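PDB 6HBE: copper-containing nitrite reductase from Thermus scotoductus, which probably reduces nitrite to nitric oxide with electrons from cytochrome c, working as a homotrimer that carries copper ions. Local coordinates for residues C[158-163]-C[178-183]; C[193-198]-C[284-289]; C[199-204]-C[248-253]. All blocks are in the same frame, centred on the assembly; numbering follows the deposited sequence.

In the fold
Interactions 1 and 3 belong to one six-stranded sheet of the second cupredoxin domain. Strand 154-163 of interaction 1 runs beside strand 199-208 of interaction 3; the centres of the two contacts are about 17 Å apart, and Ile158 N lies 2.8 Å from Tyr203 O, a probable hydrogen bond. Interaction 2 sits at the end of the domain far from the centre of the chain, where the turn 195-198 leads from strand 192-194 into strand 199-208; its centre is also about 17 Å from that of interaction 3. The side chains of Phe180 and Ser248 each lie about 12 Å from a bound copper ion. Interaction 2 lies away from the copper and calcium sites.

Interaction 1 (C[158-163]-C[178-183]); sequences IIQSEA and VMFNGR
Ile159 is held to Asn181 at both ends of its backbone. Its N-H points almost straight at Asn181 OD1 (2.9 Å, 174°), though it meets that oxygen from above the amide plane, and its carbonyl takes the N-H of Asn181 at 2.8 Å. The side chain of Asn181 thus stands in for a backbone carbonyl where the strand has already ended. Two residues on, Ser161 and Met179 form a regular antiparallel hydrogen-bonded pair, with Ser161 N to Met179 O at 3.0 Å and Met179 N to Ser161 O at 2.9 Å.

Gln160 and Phe180 face each other as a non-hydrogen-bonded pair on the side of the sheet they share with Glu162 and Val178. Gln160 CG is anti to the backbone N (chi1 -175°), and its extended chain brings OE1 to the edge of the phenyl ring, 3.7 Å from CE1, while NE2 rests on Val178 CG1. From the strand's earlier end, Ile158 CG2 reaches Phe180 CD1 at 3.8 Å.

This is the edge of a cupredoxin sheet, strand 177-180 being outermost within the chain, and the chain leaves it through a type I' turn from Phe180 to Arg183. A water sits in that bend: it donates to Met179 O, accepts from Gly182 N and bonds Ser161 OG at 2.7 Å.

Further out, Asn181 ND2 bonds Tyr157 O and Tyr187 OH, which fixes the amide's rotation and turns OD1 to Ile159. Ser213 OG hydrogen-bonds Gln160 OE1, while the Glu162 carboxylate bonds Tyr164 OH and the backbone of Asn210 and Leu211.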
ATOM      1  N   ILE C 158       9.334  21.223   4.677  1.00 19.83           N
ATOM      2  CA  ILE C 158       9.507  19.785   4.949  1.00 20.28           C
ATOM      3  C   ILE C 158       9.158  18.909   3.719  1.00 19.53           C
ATOM      4  O   ILE C 158       8.048  19.005   3.203  1.00 19.54           O
ATOM      5  CB  ILE C 158       8.554  19.337   6.102  1.00 21.52           C
ATOM      6  CG1 ILE C 158       8.781  20.148   7.396  1.00 24.79           C
ATOM      7  CG2 ILE C 158       8.723  17.840   6.397  1.00 21.58           C
ATOM      8  CD1 ILE C 158      10.018  19.735   8.158  1.00 26.34           C
ATOM      9  N   ILE C 159      10.071  18.027   3.316  1.00 18.71           N
ATOM     10  CA  ILE C 159       9.772  16.951   2.353  1.00 18.45           C
ATOM     11  C   ILE C 159       9.755  15.633   3.088  1.00 17.93           C
ATOM     12  O   ILE C 159      10.655  15.379   3.898  1.00 19.25           O
ATOM     13  CB  ILE C 159      10.798  16.895   1.196  1.00 18.90           C
ATOM     14  CG1 ILE C 159      10.464  17.992   0.174  1.00 19.89           C
ATOM     15  CG2 ILE C 159      10.834  15.530   0.524  1.00 20.18           C
ATOM     16  CD1 ILE C 159      11.525  18.230  -0.897  1.00 21.58           C
ATOM     17  N   GLN C 160       8.727  14.830   2.811  1.00 17.29           N
ATOM     18  CA  GLN C 160       8.705  13.419   3.145  1.00 17.45           C
ATOM     19  C   GLN C 160       9.099  12.578   1.945  1.00 17.65           C
ATOM     20  O   GLN C 160       8.543  12.769   0.874  1.00 16.76           O
ATOM     21  CB  GLN C 160       7.308  12.994   3.654  1.00 17.29           C
ATOM     22  CG  GLN C 160       7.282  11.543   4.139  1.00 17.80           C
ATOM     23  CD  GLN C 160       5.918  11.117   4.691  1.00 18.06           C
ATOM     24  OE1 GLN C 160       5.290  11.823   5.508  1.00 17.68           O
ATOM     25  NE2 GLN C 160       5.435   9.966   4.218  1.00 17.70           N
ATOM     26  N   SER C 161       9.974  11.590   2.138  1.00 17.39           N
ATOM     27  CA  SER C 161      10.427  10.739   1.025  1.00 18.38           C
ATOM     28  C   SER C 161      10.841   9.361   1.529  1.00 18.92           C
ATOM     29  O   SER C 161      11.129   9.182   2.719  1.00 19.36           O
ATOM     30  CB  SER C 161      11.594  11.397   0.256  1.00 20.17           C
ATOM     31  OG  SER C 161      12.789  11.454   1.033  1.00 19.96           O
ATOM     32  N   GLU C 162      10.873   8.401   0.599  1.00 18.64           N
ATOM     33  CA  GLU C 162      11.146   6.983   0.862  1.00 18.21           C
ATOM     34  C   GLU C 162      12.493   6.567   0.298  1.00 18.87           C
ATOM     35  O   GLU C 162      12.958   7.157  -0.670  1.00 22.41           O
ATOM     36  CB  GLU C 162      10.044   6.104   0.198  1.00 18.58           C
ATOM     37  CG  GLU C 162       8.616   6.394   0.678  1.00 19.21           C
ATOM     38  CD  GLU C 162       7.537   6.265  -0.394  1.00 21.18           C
ATOM     39  OE1 GLU C 162       7.702   5.512  -1.429  1.00 19.84           O
ATOM     40  OE2 GLU C 162       6.494   6.991  -0.224  1.00 19.29           O
ATOM     41  N   ALA C 163      13.114   5.542   0.903  1.00 18.46           N
ATOM     42  CA  ALA C 163      14.307   4.907   0.361  1.00 20.68           C
ATOM     43  C   ALA C 163      14.044   3.425   0.185  1.00 21.35           C
ATOM     44  O   ALA C 163      13.353   2.840   1.015  1.00 20.03           O
ATOM     45  CB  ALA C 163      15.506   5.113   1.278  1.00 21.80           C
ATOM     46  N   VAL C 178      11.576   5.768   5.650  1.00 16.67           N
ATOM     47  CA  VAL C 178      10.733   6.933   5.296  1.00 16.90           C
ATOM     48  C   VAL C 178      11.135   8.094   6.203  1.00 18.12           C
ATOM     49  O   VAL C 178      11.303   7.900   7.409  1.00 18.54           O
ATOM     50  CB  VAL C 178       9.235   6.615   5.407  1.00 16.85           C
ATOM     51  CG1 VAL C 178       8.414   7.771   4.825  1.00 16.41           C
ATOM     52  CG2 VAL C 178       8.897   5.329   4.658  1.00 18.08           C
ATOM     53  N   MET C 179      11.322   9.277   5.640  1.00 19.37           N
ATOM     54  CA  MET C 179      12.067  10.365   6.365  1.00 19.82           C
ATOM     55  C   MET C 179      11.655  11.775   5.996  1.00 20.32           C
ATOM     56  O   MET C 179      11.148  11.997   4.888  1.00 20.42           O
ATOM     57  CB  MET C 179      13.600  10.200   6.183  1.00 22.29           C
ATOM     58  CG  MET C 179      14.148  10.311   4.777  1.00 22.98           C
ATOM     59  SD  MET C 179      15.792   9.516   4.560  1.00 27.70           S
ATOM     60  CE  MET C 179      15.225   7.849   4.316  1.00 28.58           C
ATOM     61  N   PHE C 180      11.868  12.715   6.939  1.00 18.61           N
ATOM     62  CA  PHE C 180      11.667  14.158   6.678  1.00 19.23           C
ATOM     63  C   PHE C 180      13.064  14.753   6.361  1.00 20.20           C
ATOM     64  O   PHE C 180      14.045  14.544   7.112  1.00 20.66           O
ATOM     65  CB  PHE C 180      11.061  14.919   7.879  1.00 18.29           C
ATOM     66  CG  PHE C 180       9.684  14.459   8.322  1.00 18.20           C
ATOM     67  CD1 PHE C 180       8.667  14.139   7.398  1.00 18.78           C
ATOM     68  CD2 PHE C 180       9.365  14.386   9.681  1.00 18.53           C
ATOM     69  CE1 PHE C 180       7.400  13.745   7.830  1.00 17.63           C
ATOM     70  CE2 PHE C 180       8.101  13.991  10.104  1.00 18.25           C
ATOM     71  CZ  PHE C 180       7.122  13.657   9.179  1.00 18.23           C
ATOM     72  N   ASN C 181      13.145  15.504   5.271  1.00 19.75           N
ATOM     73  CA  ASN C 181      14.399  16.146   4.829  1.00 20.23           C
ATOM     74  C   ASN C 181      15.658  15.228   4.832  1.00 20.29           C
ATOM     75  O   ASN C 181      16.744  15.613   5.262  1.00 21.40           O
ATOM     76  CB  ASN C 181      14.571  17.446   5.620  1.00 19.12           C
ATOM     77  CG  ASN C 181      13.509  18.462   5.249  1.00 19.68           C
ATOM     78  OD1 ASN C 181      12.839  18.306   4.220  1.00 19.07           O
ATOM     79  ND2 ASN C 181      13.328  19.490   6.074  1.00 21.58           N
ATOM     80  N   GLY C 182      15.486  14.006   4.335  1.00 20.84           N
ATOM     81  CA  GLY C 182      16.629  13.135   3.951  1.00 20.88           C
ATOM     82  C   GLY C 182      17.377  12.364   5.012  1.00 21.36           C
ATOM     83  O   GLY C 182      18.425  11.791   4.722  1.00 22.57           O
ATOM     84  N   ARG C 183      16.871  12.316   6.241  1.00 21.20           N
ATOM     85  CA  ARG C 183      17.555  11.571   7.311  1.00 21.14           C
ATOM     86  C   ARG C 183      16.550  11.083   8.374  1.00 20.84           C
ATOM     87  O   ARG C 183      15.719  11.855   8.840  1.00 20.44           O
ATOM     88  CB  ARG C 183      18.626  12.463   7.942  1.00 23.40           C
ATOM     89  CG  ARG C 183      19.560  11.756   8.923  1.00 27.00           C
ATOM     90  CD  ARG C 183      20.708  12.698   9.308  1.00 29.21           C
ATOM     91  NE  ARG C 183      21.512  12.273  10.458  1.00 29.50           N
ATOM     92  CZ  ARG C 183      22.663  11.590  10.402  1.00 30.94           C
ATOM     93  NH1 ARG C 183      23.178  11.171   9.240  1.00 31.87           N
ATOM     94  NH2 ARG C 183      23.310  11.306  11.528  1.00 31.70           N
TER
HETATM   95  O   HOH W   1      13.090  13.430   2.885  1.00 18.10           O

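Interaction 2 (C[193-198]-C[284-289]); sequences PVRPGD and KDAPRI
A type II beta turn from Arg195 to Asp198, which carries the chain of the second cupredoxin domain from edge strand 192-194 into strand 199-208, packs here against the irregular segment 284-289 that follows strand 277-282. The turn is closed by Asp198 N to Arg195 O, and Asp198 OD2 reinforces it by accepting Arg195 N at 2.9 Å.

Arg195 reaches over to segment 284-289 with its chain extended from CG to NE. NE gives a bond of 2.7 Å to Ala286 O, lying in both the guanidinium plane and the carbonyl plane; NH2 adds a weak second bond to the same oxygen. Arg288 bends at chi2 and chi3 (62° and 60°) to bring its guanidinium end-on to Asp198, NH2 to OD1 and NH1 to OD2, both at 2.9 Å. The carboxylate and guanidinium planes are 58° apart, so this two-pronged salt bridge is twisted rather than flat. It also puts Arg288 NH2 over one face of the Arg195 guanidinium, near its rim. Asp198 would be expected to offset part of the repulsion between these like charges.

Beside the polar network, Ala286 CB presses on Val194 O, and Pro193 crosses Ile289 at about a right angle, CD to CD1. At the other end, Pro196 CG meets the Lys284 chain, whose backbone N hydrogen-bonds Glu259 OE2. One water donates to both Pro193 O and Pro287 O, 2.8 Å from each.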
ATOM      1  N   PRO C 193      13.712  24.452  17.603  1.00 24.06           N
ATOM      2  CA  PRO C 193      13.255  25.333  18.697  1.00 23.33           C
ATOM      3  C   PRO C 193      12.122  26.256  18.255  1.00 22.35           C
ATOM      4  O   PRO C 193      12.215  26.862  17.205  1.00 24.11           O
ATOM      5  CB  PRO C 193      14.526  26.167  19.049  1.00 24.40           C
ATOM      6  CG  PRO C 193      15.680  25.359  18.509  1.00 26.39           C
ATOM      7  CD  PRO C 193      15.118  24.728  17.248  1.00 26.50           C
ATOM      8  N   VAL C 194      11.062  26.329  19.064  1.00 22.00           N
ATOM      9  CA  VAL C 194       9.938  27.246  18.866  1.00 21.60           C
ATOM     10  C   VAL C 194       9.541  27.829  20.231  1.00 22.23           C
ATOM     11  O   VAL C 194       9.990  27.352  21.259  1.00 23.88           O
ATOM     12  CB  VAL C 194       8.710  26.544  18.207  1.00 22.98           C
ATOM     13  CG1 VAL C 194       9.096  25.906  16.850  1.00 23.86           C
ATOM     14  CG2 VAL C 194       8.028  25.544  19.139  1.00 21.51           C
ATOM     15  N   ARG C 195       8.716  28.864  20.217  1.00 22.86           N
ATOM     16  CA  ARG C 195       8.161  29.467  21.437  1.00 24.74           C
ATOM     17  C   ARG C 195       6.636  29.272  21.513  1.00 23.95           C
ATOM     18  O   ARG C 195       5.936  29.416  20.487  1.00 23.62           O
ATOM     19  CB  ARG C 195       8.413  30.979  21.458  1.00 26.03           C
ATOM     20  CG  ARG C 195       9.872  31.395  21.361  1.00 27.48           C
ATOM     21  CD  ARG C 195       9.991  32.921  21.473  1.00 31.56           C
ATOM     22  NE  ARG C 195      11.358  33.355  21.204  1.00 34.54           N
ATOM     23  CZ  ARG C 195      11.718  34.524  20.655  1.00 41.87           C
ATOM     24  NH1 ARG C 195      10.815  35.450  20.300  1.00 40.96           N
ATOM     25  NH2 ARG C 195      13.013  34.767  20.439  1.00 42.40           N
ATOM     26  N   PRO C 196       6.098  29.051  22.733  1.00 23.19           N
ATOM     27  CA  PRO C 196       4.651  29.119  22.916  1.00 23.98           C
ATOM     28  C   PRO C 196       4.096  30.429  22.378  1.00 25.42           C
ATOM     29  O   PRO C 196       4.762  31.467  22.524  1.00 25.01           O
ATOM     30  CB  PRO C 196       4.477  29.019  24.436  1.00 23.55           C
ATOM     31  CG  PRO C 196       5.682  28.300  24.904  1.00 25.18           C
ATOM     32  CD  PRO C 196       6.797  28.771  24.009  1.00 24.56           C
ATOM     33  N   GLY C 197       2.946  30.365  21.705  1.00 24.01           N
ATOM     34  CA  GLY C 197       2.364  31.506  20.991  1.00 24.16           C
ATOM     35  C   GLY C 197       2.914  31.825  19.601  1.00 26.90           C
ATOM     36  O   GLY C 197       2.337  32.640  18.921  1.00 27.24           O
ATOM     37  N   ASP C 198       4.027  31.229  19.156  1.00 26.35           N
ATOM     38  CA  ASP C 198       4.549  31.500  17.786  1.00 26.42           C
ATOM     39  C   ASP C 198       3.519  31.183  16.690  1.00 27.63           C
ATOM     40  O   ASP C 198       2.818  30.130  16.749  1.00 26.96           O
ATOM     41  CB  ASP C 198       5.776  30.613  17.463  1.00 26.31           C
ATOM     42  CG  ASP C 198       7.083  31.194  17.905  1.00 29.14           C
ATOM     43  OD1 ASP C 198       7.160  32.393  18.276  1.00 28.54           O
ATOM     44  OD2 ASP C 198       8.063  30.406  17.887  1.00 30.93           O
ATOM     45  N   LYS C 284       9.830  29.141  26.294  1.00 26.65           N
ATOM     46  CA  LYS C 284       9.595  30.598  26.361  1.00 29.47           C
ATOM     47  C   LYS C 284      10.803  31.413  25.924  1.00 28.39           C
ATOM     48  O   LYS C 284      10.660  32.436  25.263  1.00 30.20           O
ATOM     49  CB  LYS C 284       9.226  31.009  27.811  1.00 33.68           C
ATOM     50  CG  LYS C 284       7.837  30.577  28.275  1.00 41.78           C
ATOM     51  CD  LYS C 284       6.743  31.169  27.392  1.00 50.38           C
ATOM     52  CE  LYS C 284       5.363  31.275  28.050  1.00 53.37           C
ATOM     53  NZ  LYS C 284       4.802  29.954  28.464  1.00 56.86           N
ATOM     54  N   ASP C 285      11.992  30.938  26.249  1.00 29.06           N
ATOM     55  CA  ASP C 285      13.223  31.717  25.925  1.00 37.90           C
ATOM     56  C   ASP C 285      13.923  31.277  24.613  1.00 37.57           C
ATOM     57  O   ASP C 285      15.101  31.590  24.395  1.00 36.02           O
ATOM     58  CB  ASP C 285      14.206  31.690  27.127  1.00 40.40           C
ATOM     59  CG  ASP C 285      14.578  30.270  27.584  1.00 47.00           C
ATOM     60  OD1 ASP C 285      14.154  29.278  26.935  1.00 50.14           O
ATOM     61  OD2 ASP C 285      15.284  30.151  28.621  1.00 46.99           O
ATOM     62  N   ALA C 286      13.208  30.565  23.731  1.00 33.41           N
ATOM     63  CA  ALA C 286      13.866  29.923  22.586  1.00 30.56           C
ATOM     64  C   ALA C 286      14.379  30.975  21.599  1.00 30.73           C
ATOM     65  O   ALA C 286      13.640  31.903  21.224  1.00 29.77           O
ATOM     66  CB  ALA C 286      12.906  28.968  21.872  1.00 30.29           C
ATOM     67  N   PRO C 287      15.630  30.811  21.122  1.00 31.46           N
ATOM     68  CA  PRO C 287      16.125  31.725  20.107  1.00 32.06           C
ATOM     69  C   PRO C 287      15.407  31.538  18.791  1.00 32.59           C
ATOM     70  O   PRO C 287      14.888  30.446  18.506  1.00 32.02           O
ATOM     71  CB  PRO C 287      17.593  31.333  19.969  1.00 33.20           C
ATOM     72  CG  PRO C 287      17.597  29.887  20.290  1.00 36.44           C
ATOM     73  CD  PRO C 287      16.612  29.763  21.429  1.00 33.41           C
ATOM     74  N   ARG C 288      15.332  32.610  18.015  1.00 31.11           N
ATOM     75  CA  ARG C 288      14.858  32.510  16.660  1.00 32.01           C
ATOM     76  C   ARG C 288      15.938  31.936  15.712  1.00 32.60           C
ATOM     77  O   ARG C 288      16.888  32.626  15.324  1.00 28.67           O
ATOM     78  CB  ARG C 288      14.372  33.859  16.185  1.00 35.25           C
ATOM     79  CG  ARG C 288      13.573  33.783  14.907  1.00 38.82           C
ATOM     80  CD  ARG C 288      12.308  32.960  15.094  1.00 42.73           C
ATOM     81  NE  ARG C 288      11.411  33.521  16.119  1.00 43.42           N
ATOM     82  CZ  ARG C 288      10.575  32.825  16.912  1.00 48.10           C
ATOM     83  NH1 ARG C 288      10.529  31.483  16.888  1.00 45.59           N
ATOM     84  NH2 ARG C 288       9.784  33.484  17.769  1.00 44.86           N
ATOM     85  N   ILE C 289      15.814  30.648  15.382  1.00 31.26           N
ATOM     86  CA  ILE C 289      16.793  30.000  14.512  1.00 30.27           C
ATOM     87  C   ILE C 289      16.521  30.333  13.054  1.00 30.09           C
ATOM     88  O   ILE C 289      15.439  30.838  12.722  1.00 28.99           O
ATOM     89  CB  ILE C 289      16.844  28.483  14.716  1.00 32.94           C
ATOM     90  CG1 ILE C 289      15.500  27.803  14.345  1.00 35.11           C
ATOM     91  CG2 ILE C 289      17.281  28.182  16.141  1.00 33.22           C
ATOM     92  CD1 ILE C 289      15.709  26.384  13.842  1.00 37.46           C
TER
HETATM   93  O   HOH W   2      12.867  29.607  16.817  1.00 28.91           O

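Interaction 3 (C[199-204]-C[248-253]); sequences YLRIYF and SWVIEW
Six backbone hydrogen bonds join strands 199-204 and 248-253, two in each of the antiparallel pairs Leu200-Trp253, Ile202-Ile251 and Phe204-Trp249. Most measure 2.9 Å; Trp253 N to Leu200 O is longer at 3.2 Å. The non-hydrogen-bonded pairs between them, Arg201-Glu252 and Tyr203-Val250, bring their alpha carbons to 4.8 Å.

The polar side chains gather on the face of Arg201 and Tyr203. Tyr199 OH donates to the anti lone pair of Glu252 OE2 at 2.6 Å and accepts Arg201 NH1 at 2.9 Å, linking acid and base. Arg201 NH1 and Glu252 OE2 themselves stay 4.2 Å apart, without direct contact. Arg201, bent at chi3 (78°), grips Tyr203 OH side-on with NE and NH2, the oxygen lying in the guanidinium plane. Glu137 takes a further bond from that hydroxyl, and Glu145 of helix 143-148 salt-bridges Arg201 NH1.

Among apolar contacts, Val250 CG1 touches Arg201 CG at 3.7 Å, while its CG2 lies alongside the Tyr203 ring at CD2. On the opposite face Leu200 CD1 rests against Trp253 CE3 at 4.1 Å, Phe204 and Trp249 approach edge to edge, and Ile202 and Ile251 meet through their CB atoms between these pairs.

Trp253 NE1 hydrogen-bonds Asn83 of the third subunit. In the cupredoxin sheet this pair is central, with strand 154-163 beside 199-204 and 222-227 beside 248-253, while strand 213-217 of the second sheet packs against Phe204, Ile251 and Trp253.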
ATOM      1  N   TYR C 199       3.448  32.059  15.693  1.00 26.76           N
ATOM      2  CA  TYR C 199       2.756  31.766  14.430  1.00 26.84           C
ATOM      3  C   TYR C 199       3.722  31.007  13.499  1.00 26.68           C
ATOM      4  O   TYR C 199       4.697  31.588  12.986  1.00 26.37           O
ATOM      5  CB  TYR C 199       2.226  33.071  13.809  1.00 26.93           C
ATOM      6  CG  TYR C 199       1.864  33.071  12.330  1.00 27.07           C
ATOM      7  CD1 TYR C 199       1.447  31.902  11.644  1.00 27.25           C
ATOM      8  CD2 TYR C 199       1.887  34.277  11.603  1.00 28.34           C
ATOM      9  CE1 TYR C 199       1.134  31.938  10.296  1.00 25.67           C
ATOM     10  CE2 TYR C 199       1.562  34.312  10.246  1.00 27.97           C
ATOM     11  CZ  TYR C 199       1.164  33.151   9.602  1.00 26.78           C
ATOM     12  OH  TYR C 199       0.847  33.216   8.261  1.00 28.60           O
ATOM     13  N   LEU C 200       3.464  29.702  13.312  1.00 25.17           N
ATOM     14  CA  LEU C 200       4.244  28.876  12.378  1.00 23.92           C
ATOM     15  C   LEU C 200       3.556  28.745  11.024  1.00 22.84           C
ATOM     16  O   LEU C 200       2.336  28.603  10.967  1.00 22.07           O
ATOM     17  CB  LEU C 200       4.480  27.466  12.960  1.00 23.37           C
ATOM     18  CG  LEU C 200       5.150  27.379  14.335  1.00 24.78           C
ATOM     19  CD1 LEU C 200       5.422  25.920  14.693  1.00 24.70           C
ATOM     20  CD2 LEU C 200       6.458  28.164  14.458  1.00 25.29           C
ATOM     21  N   ARG C 201       4.337  28.774   9.939  1.00 22.73           N
ATOM     22  CA  ARG C 201       3.823  28.383   8.605  1.00 23.86           C
ATOM     23  C   ARG C 201       4.679  27.218   8.059  1.00 23.41           C
ATOM     24  O   ARG C 201       5.897  27.333   7.960  1.00 23.81           O
ATOM     25  CB  ARG C 201       3.742  29.568   7.629  1.00 24.90           C
ATOM     26  CG  ARG C 201       2.899  29.290   6.363  1.00 24.87           C
ATOM     27  CD  ARG C 201       2.246  30.564   5.831  1.00 27.15           C
ATOM     28  NE  ARG C 201       3.187  31.403   5.090  1.00 28.08           N
ATOM     29  CZ  ARG C 201       3.232  32.748   5.083  1.00 27.03           C
ATOM     30  NH1 ARG C 201       2.403  33.502   5.805  1.00 26.91           N
ATOM     31  NH2 ARG C 201       4.137  33.344   4.316  1.00 27.66           N
ATOM     32  N   ILE C 202       4.018  26.092   7.737  1.00 23.68           N
ATOM     33  CA  ILE C 202       4.684  24.837   7.348  1.00 21.67           C
ATOM     34  C   ILE C 202       4.395  24.655   5.848  1.00 21.33           C
ATOM     35  O   ILE C 202       3.249  24.795   5.409  1.00 20.40           O
ATOM     36  CB  ILE C 202       4.162  23.629   8.169  1.00 23.88           C
ATOM     37  CG1 ILE C 202       4.403  23.856   9.677  1.00 24.04           C
ATOM     38  CG2 ILE C 202       4.834  22.318   7.731  1.00 23.22           C
ATOM     39  CD1 ILE C 202       3.590  22.947  10.576  1.00 26.49           C
ATOM     40  N   TYR C 203       5.435  24.397   5.079  1.00 18.43           N
ATOM     41  CA  TYR C 203       5.339  24.116   3.641  1.00 18.38           C
ATOM     42  C   TYR C 203       5.694  22.627   3.519  1.00 19.68           C
ATOM     43  O   TYR C 203       6.859  22.256   3.715  1.00 19.02           O
ATOM     44  CB  TYR C 203       6.321  24.998   2.868  1.00 19.53           C
ATOM     45  CG  TYR C 203       6.072  26.512   2.965  1.00 20.21           C
ATOM     46  CD1 TYR C 203       6.469  27.241   4.100  1.00 22.83           C
ATOM     47  CD2 TYR C 203       5.486  27.208   1.917  1.00 21.36           C
ATOM     48  CE1 TYR C 203       6.264  28.618   4.185  1.00 23.40           C
ATOM     49  CE2 TYR C 203       5.264  28.591   1.985  1.00 22.50           C
ATOM     50  CZ  TYR C 203       5.647  29.289   3.135  1.00 24.09           C
ATOM     51  OH  TYR C 203       5.456  30.655   3.234  1.00 23.62           O
ATOM     52  N   PHE C 204       4.696  21.788   3.211  1.00 19.29           N
ATOM     53  CA  PHE C 204       4.863  20.315   3.231  1.00 18.65           C
ATOM     54  C   PHE C 204       4.660  19.714   1.846  1.00 19.46           C
ATOM     55  O   PHE C 204       3.624  19.967   1.225  1.00 18.22           O
ATOM     56  CB  PHE C 204       3.850  19.692   4.197  1.00 18.76           C
ATOM     57  CG  PHE C 204       3.874  18.170   4.214  1.00 18.97           C
ATOM     58  CD1 PHE C 204       5.029  17.502   4.548  1.00 20.58           C
ATOM     59  CD2 PHE C 204       2.728  17.430   3.961  1.00 20.04           C
ATOM     60  CE1 PHE C 204       5.077  16.123   4.577  1.00 21.64           C
ATOM     61  CE2 PHE C 204       2.760  16.036   4.029  1.00 21.51           C
ATOM     62  CZ  PHE C 204       3.951  15.391   4.307  1.00 19.53           C
ATOM     63  N   SER C 248       0.850  18.389  -1.890  1.00 18.19           N
ATOM     64  CA  SER C 248       1.469  19.362  -0.968  1.00 19.00           C
ATOM     65  C   SER C 248       0.412  20.163  -0.223  1.00 19.32           C
ATOM     66  O   SER C 248      -0.752  20.183  -0.640  1.00 19.50           O
ATOM     67  CB  SER C 248       2.360  20.349  -1.736  1.00 19.05           C
ATOM     68  OG  SER C 248       1.551  21.234  -2.567  1.00 21.00           O
ATOM     69  N   TRP C 249       0.842  20.792   0.877  1.00 19.56           N
ATOM     70  CA  TRP C 249       0.027  21.676   1.696  1.00 19.40           C
ATOM     71  C   TRP C 249       0.845  22.860   2.201  1.00 19.51           C
ATOM     72  O   TRP C 249       2.039  22.707   2.438  1.00 20.36           O
ATOM     73  CB  TRP C 249      -0.525  20.934   2.938  1.00 19.97           C
ATOM     74  CG  TRP C 249      -1.543  19.858   2.665  1.00 19.75           C
ATOM     75  CD1 TRP C 249      -1.283  18.506   2.454  1.00 20.08           C
ATOM     76  CD2 TRP C 249      -2.960  20.009   2.589  1.00 19.63           C
ATOM     77  NE1 TRP C 249      -2.454  17.836   2.247  1.00 19.67           N
ATOM     78  CE2 TRP C 249      -3.505  18.721   2.327  1.00 20.98           C
ATOM     79  CE3 TRP C 249      -3.839  21.096   2.746  1.00 21.12           C
ATOM     80  CZ2 TRP C 249      -4.894  18.488   2.229  1.00 21.59           C
ATOM     81  CZ3 TRP C 249      -5.235  20.868   2.617  1.00 20.94           C
ATOM     82  CH2 TRP C 249      -5.738  19.575   2.340  1.00 22.25           C
ATOM     83  N   VAL C 250       0.197  24.028   2.363  1.00 19.11           N
ATOM     84  CA  VAL C 250       0.665  25.059   3.333  1.00 20.21           C
ATOM     85  C   VAL C 250      -0.257  25.030   4.573  1.00 19.31           C
ATOM     86  O   VAL C 250      -1.474  24.937   4.440  1.00 21.57           O
ATOM     87  CB  VAL C 250       0.716  26.470   2.700  1.00 19.57           C
ATOM     88  CG1 VAL C 250       1.009  27.546   3.730  1.00 20.74           C
ATOM     89  CG2 VAL C 250       1.790  26.505   1.625  1.00 19.22           C
ATOM     90  N   ILE C 251       0.333  25.032   5.768  1.00 19.39           N
ATOM     91  CA  ILE C 251      -0.404  24.920   7.031  1.00 19.90           C
ATOM     92  C   ILE C 251      -0.017  26.137   7.921  1.00 21.09           C
ATOM     93  O   ILE C 251       1.163  26.445   8.062  1.00 20.99           O
ATOM     94  CB  ILE C 251      -0.024  23.593   7.721  1.00 20.65           C
ATOM     95  CG1 ILE C 251      -0.525  22.390   6.884  1.00 20.85           C
ATOM     96  CG2 ILE C 251      -0.537  23.516   9.156  1.00 21.04           C
ATOM     97  CD1 ILE C 251       0.236  21.102   7.196  1.00 20.83           C
ATOM     98  N   GLU C 252      -1.019  26.811   8.489  1.00 21.67           N
ATOM     99  CA  GLU C 252      -0.832  27.869   9.493  1.00 22.63           C
ATOM    100  C   GLU C 252      -1.356  27.377  10.856  1.00 21.90           C
ATOM    101  O   GLU C 252      -2.485  26.892  10.938  1.00 22.28           O
ATOM    102  CB  GLU C 252      -1.606  29.122   9.051  1.00 23.34           C
ATOM    103  CG  GLU C 252      -1.101  29.751   7.770  1.00 25.91           C
ATOM    104  CD  GLU C 252      -1.881  31.020   7.404  1.00 25.99           C
ATOM    105  OE1 GLU C 252      -3.103  30.959   7.249  1.00 27.26           O
ATOM    106  OE2 GLU C 252      -1.255  32.087   7.281  1.00 30.24           O
ATOM    107  N   TRP C 253      -0.534  27.483  11.902  1.00 20.98           N
ATOM    108  CA  TRP C 253      -0.868  27.019  13.232  1.00 20.92           C
ATOM    109  C   TRP C 253      -0.094  27.869  14.249  1.00 21.83           C
ATOM    110  O   TRP C 253       1.088  28.150  14.052  1.00 23.26           O
ATOM    111  CB  TRP C 253      -0.484  25.505  13.376  1.00 21.19           C
ATOM    112  CG  TRP C 253      -0.643  24.873  14.763  1.00 20.48           C
ATOM    113  CD1 TRP C 253      -1.806  24.680  15.459  1.00 20.97           C
ATOM    114  CD2 TRP C 253       0.396  24.285  15.563  1.00 20.80           C
ATOM    115  NE1 TRP C 253      -1.544  24.071  16.667  1.00 20.72           N
ATOM    116  CE2 TRP C 253      -0.202  23.828  16.755  1.00 20.93           C
ATOM    117  CE3 TRP C 253       1.783  24.189  15.426  1.00 21.38           C
ATOM    118  CZ2 TRP C 253       0.533  23.205  17.772  1.00 20.57           C
ATOM    119  CZ3 TRP C 253       2.510  23.569  16.436  1.00 21.62           C
ATOM    120  CH2 TRP C 253       1.884  23.103  17.599  1.00 21.05           C
TER